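Protein argonaute (Methanocaldococcus jannaschii, PDB 5G5S) uses short single-stranded DNA guides to bind complementary target DNA and slice it, and may thereby defend the archaeon against invading genetic elements. Local coordinates at residues 593-607 with 634-646. Numbering follows the deposited sequence.
Sequences NIEVISIRKNNKYKV and NPVKLSTWLRFNC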
loop_
_atom_site.group_PDB
_atom_site.type_symbol
_atom_site.label_atom_id
_atom_site.label_comp_id
_atom_site.label_asym_id
_atom_site.label_seq_id
_atom_site.Cartn_x
_atom_site.Cartn_y
_atom_site.Cartn_z
ATOM N N ASN A 593 1.459 23.362 13.386
ATOM C CA ASN A 593 0.626 22.292 13.912
ATOM C C ASN A 593 0.976 21.059 13.061
ATOM O O ASN A 593 0.782 21.064 11.840
ATOM C CB ASN A 593 -0.843 22.654 13.796
ATOM C CG ASN A 593 -1.771 21.625 14.388
ATOM O OD1 ASN A 593 -2.000 21.585 15.597
ATOM N ND2 ASN A 593 -2.392 20.818 13.534
ATOM N N ILE A 594 1.583 20.049 13.694
ATOM C CA ILE A 594 1.983 18.815 13.025
ATOM C C ILE A 594 1.091 17.695 13.499
ATOM O O ILE A 594 1.047 17.376 14.692
ATOM C CB ILE A 594 3.494 18.478 13.194
ATOM C CG1 ILE A 594 4.437 19.668 12.837
ATOM C CG2 ILE A 594 3.869 17.184 12.455
ATOM C CD1 ILE A 594 4.433 20.189 11.332
ATOM N N GLU A 595 0.352 17.114 12.562
ATOM C CA GLU A 595 -0.523 15.996 12.876
ATOM C C GLU A 595 -0.083 14.744 12.152
ATOM O O GLU A 595 0.551 14.820 11.096
ATOM C CB GLU A 595 -1.984 16.331 12.600
ATOM C CG GLU A 595 -2.558 17.308 13.611
ATOM C CD GLU A 595 -3.984 17.736 13.333
ATOM O OE1 GLU A 595 -4.673 17.036 12.560
ATOM O OE2 GLU A 595 -4.411 18.780 13.877
ATOM N N VAL A 596 -0.362 13.596 12.770
ATOM C CA VAL A 596 -0.048 12.278 12.248
ATOM C C VAL A 596 -1.170 11.295 12.566
ATOM O O VAL A 596 -1.706 11.270 13.675
ATOM C CB VAL A 596 1.394 11.767 12.595
ATOM C CG1 VAL A 596 1.578 11.511 14.088
ATOM C CG2 VAL A 596 1.765 10.530 11.778
ATOM N N ILE A 597 -1.570 10.541 11.554
ATOM C CA ILE A 597 -2.565 9.497 11.670
ATOM C C ILE A 597 -1.983 8.252 10.987
ATOM O O ILE A 597 -1.281 8.365 9.980
ATOM C CB ILE A 597 -3.964 9.941 11.152
ATOM C CG1 ILE A 597 -5.094 9.025 11.737
ATOM C CG2 ILE A 597 -3.995 10.058 9.610
ATOM C CD1 ILE A 597 -6.577 9.493 11.598
ATOM N N SER A 598 -2.235 7.083 11.569
ATOM C CA SER A 598 -1.773 5.810 11.034
ATOM C C SER A 598 -2.868 5.219 10.146
ATOM O O SER A 598 -4.028 5.146 10.552
ATOM C CB SER A 598 -1.388 4.860 12.165
ATOM O OG SER A 598 -1.158 3.542 11.698
ATOM N N ILE A 599 -2.510 4.872 8.908
ATOM C CA ILE A 599 -3.438 4.295 7.940
ATOM C C ILE A 599 -2.898 2.923 7.598
ATOM O O ILE A 599 -1.825 2.812 7.017
ATOM C CB ILE A 599 -3.650 5.236 6.720
ATOM C CG1 ILE A 599 -4.384 6.530 7.178
ATOM C CG2 ILE A 599 -4.413 4.516 5.565
ATOM C CD1 ILE A 599 -4.342 7.639 6.244
ATOM N N ARG A 600 -3.600 1.879 8.046
ATOM C CA ARG A 600 -3.178 0.502 7.828
ATOM C C ARG A 600 -4.111 -0.275 6.899
ATOM O O ARG A 600 -5.255 -0.588 7.248
ATOM C CB ARG A 600 -2.913 -0.211 9.162
ATOM C CG ARG A 600 -1.797 0.472 9.959
ATOM C CD ARG A 600 -1.374 -0.316 11.168
ATOM N NE ARG A 600 -0.372 -1.339 10.860
ATOM C CZ ARG A 600 0.942 -1.137 10.880
ATOM N NH1 ARG A 600 1.434 0.061 11.170
ATOM N NH2 ARG A 600 1.774 -2.128 10.596
ATOM N N LYS A 601 -3.608 -0.552 5.687
ATOM C CA LYS A 601 -4.309 -1.310 4.648
ATOM C C LYS A 601 -4.365 -2.801 5.034
ATOM O O LYS A 601 -5.316 -3.494 4.699
ATOM C CB LYS A 601 -3.645 -1.091 3.254
ATOM C CG LYS A 601 -2.156 -1.463 3.188
ATOM C CD LYS A 601 -1.530 -1.117 1.838
ATOM C CE LYS A 601 -0.028 -0.935 1.933
ATOM N NZ LYS A 601 0.347 0.345 2.602
ATOM N N ASN A 602 -3.355 -3.267 5.770
ATOM C CA ASN A 602 -3.234 -4.644 6.230
ATOM C C ASN A 602 -3.623 -4.643 7.683
ATOM O O ASN A 602 -2.932 -4.053 8.500
ATOM C CB ASN A 602 -1.788 -5.166 6.019
ATOM C CG ASN A 602 -1.298 -5.074 4.584
ATOM O OD1 ASN A 602 -1.986 -5.466 3.628
ATOM N ND2 ASN A 602 -0.086 -4.556 4.404
ATOM N N ASN A 603 -4.797 -5.209 7.979
ATOM C CA ASN A 603 -5.377 -5.275 9.311
ATOM C C ASN A 603 -6.296 -6.497 9.427
ATOM O O ASN A 603 -6.530 -7.192 8.445
ATOM C CB ASN A 603 -6.076 -3.945 9.673
ATOM C CG ASN A 603 -7.299 -3.640 8.837
ATOM O OD1 ASN A 603 -8.410 -4.021 9.186
ATOM N ND2 ASN A 603 -7.119 -2.954 7.717
ATOM N N LYS A 604 -6.749 -6.788 10.634
ATOM C CA LYS A 604 -7.565 -7.947 10.989
ATOM C C LYS A 604 -9.085 -7.751 10.891
ATOM O O LYS A 604 -9.816 -8.739 10.996
ATOM C CB LYS A 604 -7.165 -8.443 12.394
ATOM C CG LYS A 604 -5.671 -8.747 12.501
ATOM C CD LYS A 604 -5.347 -9.271 13.872
ATOM C CE LYS A 604 -3.950 -9.844 13.991
ATOM N NZ LYS A 604 -2.922 -8.782 14.046
ATOM N N TYR A 605 -9.565 -6.501 10.693
ATOM C CA TYR A 605 -11.004 -6.198 10.610
ATOM C C TYR A 605 -11.642 -6.643 9.325
ATOM O O TYR A 605 -11.015 -6.581 8.273
ATOM C CB TYR A 605 -11.310 -4.702 10.815
ATOM C CG TYR A 605 -11.064 -4.170 12.210
ATOM C CD1 TYR A 605 -11.971 -4.405 13.239
ATOM C CD2 TYR A 605 -9.985 -3.334 12.475
ATOM C CE1 TYR A 605 -11.783 -3.860 14.509
ATOM C CE2 TYR A 605 -9.776 -2.800 13.741
ATOM C CZ TYR A 605 -10.679 -3.065 14.757
ATOM O OH TYR A 605 -10.465 -2.542 16.005
ATOM N N LYS A 606 -12.922 -7.045 9.410
ATOM C CA LYS A 606 -13.769 -7.439 8.288
ATOM C C LYS A 606 -15.160 -6.931 8.563
ATOM O O LYS A 606 -15.664 -7.116 9.669
ATOM C CB LYS A 606 -13.835 -8.980 8.112
ATOM C CG LYS A 606 -12.573 -9.660 7.607
ATOM C CD LYS A 606 -12.159 -9.221 6.192
ATOM C CE LYS A 606 -10.703 -9.528 5.890
ATOM N NZ LYS A 606 -9.751 -8.825 6.803
ATOM N N VAL A 607 -15.789 -6.311 7.557
ATOM C CA VAL A 607 -17.173 -5.826 7.634
ATOM C C VAL A 607 -18.001 -6.761 6.758
ATOM O O VAL A 607 -17.725 -6.901 5.565
ATOM C CB VAL A 607 -17.348 -4.333 7.243
ATOM C CG1 VAL A 607 -18.721 -3.820 7.675
ATOM C CG2 VAL A 607 -16.247 -3.468 7.850
ATOM N N ASN A 634 -11.590 -5.625 1.816
ATOM C CA ASN A 634 -11.120 -5.488 3.181
ATOM C C ASN A 634 -11.125 -4.036 3.607
ATOM O O ASN A 634 -10.762 -3.160 2.833
ATOM C CB ASN A 634 -9.695 -6.014 3.293
ATOM C CG ASN A 634 -9.610 -7.506 3.115
ATOM O OD1 ASN A 634 -10.623 -8.190 3.056
ATOM N ND2 ASN A 634 -8.397 -8.021 3.035
ATOM N N PRO A 635 -11.537 -3.772 4.839
ATOM C CA PRO A 635 -11.518 -2.392 5.347
ATOM C C PRO A 635 -10.096 -1.892 5.652
ATOM O O PRO A 635 -9.142 -2.675 5.741
ATOM C CB PRO A 635 -12.394 -2.461 6.603
ATOM C CG PRO A 635 -12.298 -3.857 7.045
ATOM C CD PRO A 635 -12.097 -4.709 5.832
ATOM N N VAL A 636 -9.973 -0.568 5.780
ATOM C CA VAL A 636 -8.741 0.135 6.117
ATOM C C VAL A 636 -8.873 0.546 7.584
ATOM O O VAL A 636 -9.918 1.064 7.987
ATOM C CB VAL A 636 -8.514 1.371 5.194
ATOM C CG1 VAL A 636 -7.232 2.105 5.561
ATOM C CG2 VAL A 636 -8.505 0.975 3.715
ATOM N N LYS A 637 -7.825 0.303 8.382
ATOM C CA LYS A 637 -7.812 0.696 9.788
ATOM C C LYS A 637 -7.133 2.059 9.958
ATOM O O LYS A 637 -6.050 2.286 9.420
ATOM C CB LYS A 637 -7.117 -0.358 10.649
ATOM C CG LYS A 637 -7.265 -0.113 12.150
ATOM C CD LYS A 637 -6.550 -1.164 12.993
ATOM C CE LYS A 637 -5.049 -1.020 12.994
ATOM N NZ LYS A 637 -4.423 -1.987 13.932
ATOM N N LEU A 638 -7.798 2.962 10.700
ATOM C CA LEU A 638 -7.306 4.299 11.052
ATOM C C LEU A 638 -6.996 4.274 12.546
ATOM O O LEU A 638 -7.800 3.788 13.331
ATOM C CB LEU A 638 -8.320 5.399 10.705
ATOM C CG LEU A 638 -8.962 5.311 9.320
ATOM C CD1 LEU A 638 -10.017 6.375 9.151
ATOM C CD2 LEU A 638 -7.921 5.398 8.194
ATOM N N SER A 639 -5.792 4.700 12.929
ATOM C CA SER A 639 -5.365 4.606 14.318
ATOM C C SER A 639 -4.466 5.764 14.703
ATOM O O SER A 639 -3.792 6.346 13.848
ATOM C CB SER A 639 -4.603 3.293 14.510
ATOM O OG SER A 639 -4.180 3.101 15.846
ATOM N N THR A 640 -4.389 6.018 16.021
ATOM C CA THR A 640 -3.514 6.975 16.706
ATOM C C THR A 640 -3.296 8.304 15.997
ATOM O O THR A 640 -2.228 8.584 15.463
ATOM C CB THR A 640 -2.266 6.295 17.334
ATOM O OG1 THR A 640 -1.206 7.237 17.551
ATOM C CG2 THR A 640 -1.753 5.152 16.536
ATOM N N TRP A 641 -4.349 9.110 15.988
ATOM C CA TRP A 641 -4.333 10.445 15.436
ATOM C C TRP A 641 -3.738 11.328 16.538
ATOM O O TRP A 641 -4.295 11.424 17.641
ATOM C CB TRP A 641 -5.762 10.846 15.057
ATOM C CG TRP A 641 -5.911 12.165 14.354
ATOM C CD1 TRP A 641 -4.932 12.895 13.730
ATOM C CD2 TRP A 641 -7.130 12.901 14.192
ATOM N NE1 TRP A 641 -5.477 14.017 13.150
ATOM C CE2 TRP A 641 -6.826 14.058 13.439
ATOM C CE3 TRP A 641 -8.452 12.700 14.625
ATOM C CZ2 TRP A 641 -7.787 15.038 13.159
ATOM C CZ3 TRP A 641 -9.407 13.654 14.316
ATOM C CH2 TRP A 641 -9.075 14.799 13.577
ATOM N N LEU A 642 -2.554 11.878 16.268
ATOM C CA LEU A 642 -1.791 12.703 17.201
ATOM C C LEU A 642 -1.623 14.123 16.704
ATOM O O LEU A 642 -1.595 14.363 15.502
ATOM C CB LEU A 642 -0.402 12.086 17.457
ATOM C CG LEU A 642 -0.367 10.675 18.072
ATOM C CD1 LEU A 642 0.984 10.013 17.842
ATOM C CD2 LEU A 642 -0.750 10.706 19.557
ATOM N N ARG A 643 -1.504 15.066 17.642
ATOM C CA ARG A 643 -1.321 16.479 17.349
ATOM C C ARG A 643 -0.173 17.050 18.154
ATOM O O ARG A 643 -0.200 16.990 19.385
ATOM C CB ARG A 643 -2.619 17.258 17.620
ATOM C CG ARG A 643 -2.464 18.771 17.460
ATOM C CD ARG A 643 -3.749 19.489 17.734
ATOM N NE ARG A 643 -4.753 19.222 16.704
ATOM C CZ ARG A 643 -6.060 19.365 16.879
ATOM N NH1 ARG A 643 -6.539 19.763 18.049
ATOM N NH2 ARG A 643 -6.901 19.088 15.892
ATOM N N PHE A 644 0.828 17.620 17.454
ATOM C CA PHE A 644 1.968 18.309 18.065
ATOM C C PHE A 644 1.794 19.778 17.747
ATOM O O PHE A 644 1.820 20.174 16.583
ATOM C CB PHE A 644 3.328 17.761 17.572
ATOM C CG PHE A 644 3.470 16.281 17.836
ATOM C CD1 PHE A 644 3.018 15.346 16.907
ATOM C CD2 PHE A 644 3.993 15.820 19.042
ATOM C CE1 PHE A 644 3.103 13.980 17.174
ATOM C CE2 PHE A 644 4.101 14.450 19.296
ATOM C CZ PHE A 644 3.673 13.539 18.354
ATOM N N ASN A 645 1.570 20.575 18.789
ATOM C CA ASN A 645 1.304 22.005 18.685
ATOM C C ASN A 645 1.835 22.708 19.942
ATOM O O ASN A 645 1.546 22.265 21.059
ATOM C CB ASN A 645 -0.233 22.223 18.543
ATOM C CG ASN A 645 -0.685 23.613 18.139
ATOM O OD1 ASN A 645 -0.124 24.621 18.543
ATOM N ND2 ASN A 645 -1.777 23.702 17.393
ATOM N N CYS A 646 2.617 23.788 19.763
ATOM C CA CYS A 646 3.161 24.585 20.873
ATOM C C CYS A 646 3.936 23.761 21.923
ATOM O O CYS A 646 3.810 24.010 23.127
ATOM C CB CYS A 646 2.055 25.424 21.520
ATOM S SG CYS A 646 2.652 26.896 22.384
#
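Glu595 and Arg643, a non-hydrogen-bonded pair near one end of two antiparallel strands, run alongside each other and form a salt bridge. Arg643 comes side-on: NE, 2.9 Å from Glu595 OE2, and NH2 both use that one oxygen, and a bend at chi3 (-69°) turns the guanidinium onto it. Asn593 ND2 is a third donor to OE2, while OE1 of the buried Glu595 takes Trp641 NE1 at 3.2 Å, from above the carboxylate plane, and Tyr499 OH besides. Farther along the same face, Ile597 CD1 lies 3.8 Å from Trp641 CB, and Ile599 CG1 meets Leu638 CD2; helix 656-666 packs on Ile599, Leu638 and Trp641. The strands belong to the central mixed sheet of the PIWI domain, an RNase H-like fold, and a beta bulge shifts their register between Val596 and Ser598. On the other face Val596 CG1 still packs 3.9 Å from Leu642 CB, but beyond the bulge partly exposed Ser639, Arg600 and Lys637 make a looser side, where Arg600 CD only brushes Lys637 CE at 4.2 Å. Just past the strand, Lys601 salt-bridges Asp572, a probable manganese ligand. Asn603, whose OD1 closes an Asx turn with Tyr605 N, sends ND2 to Pro635 O at 2.8 Å.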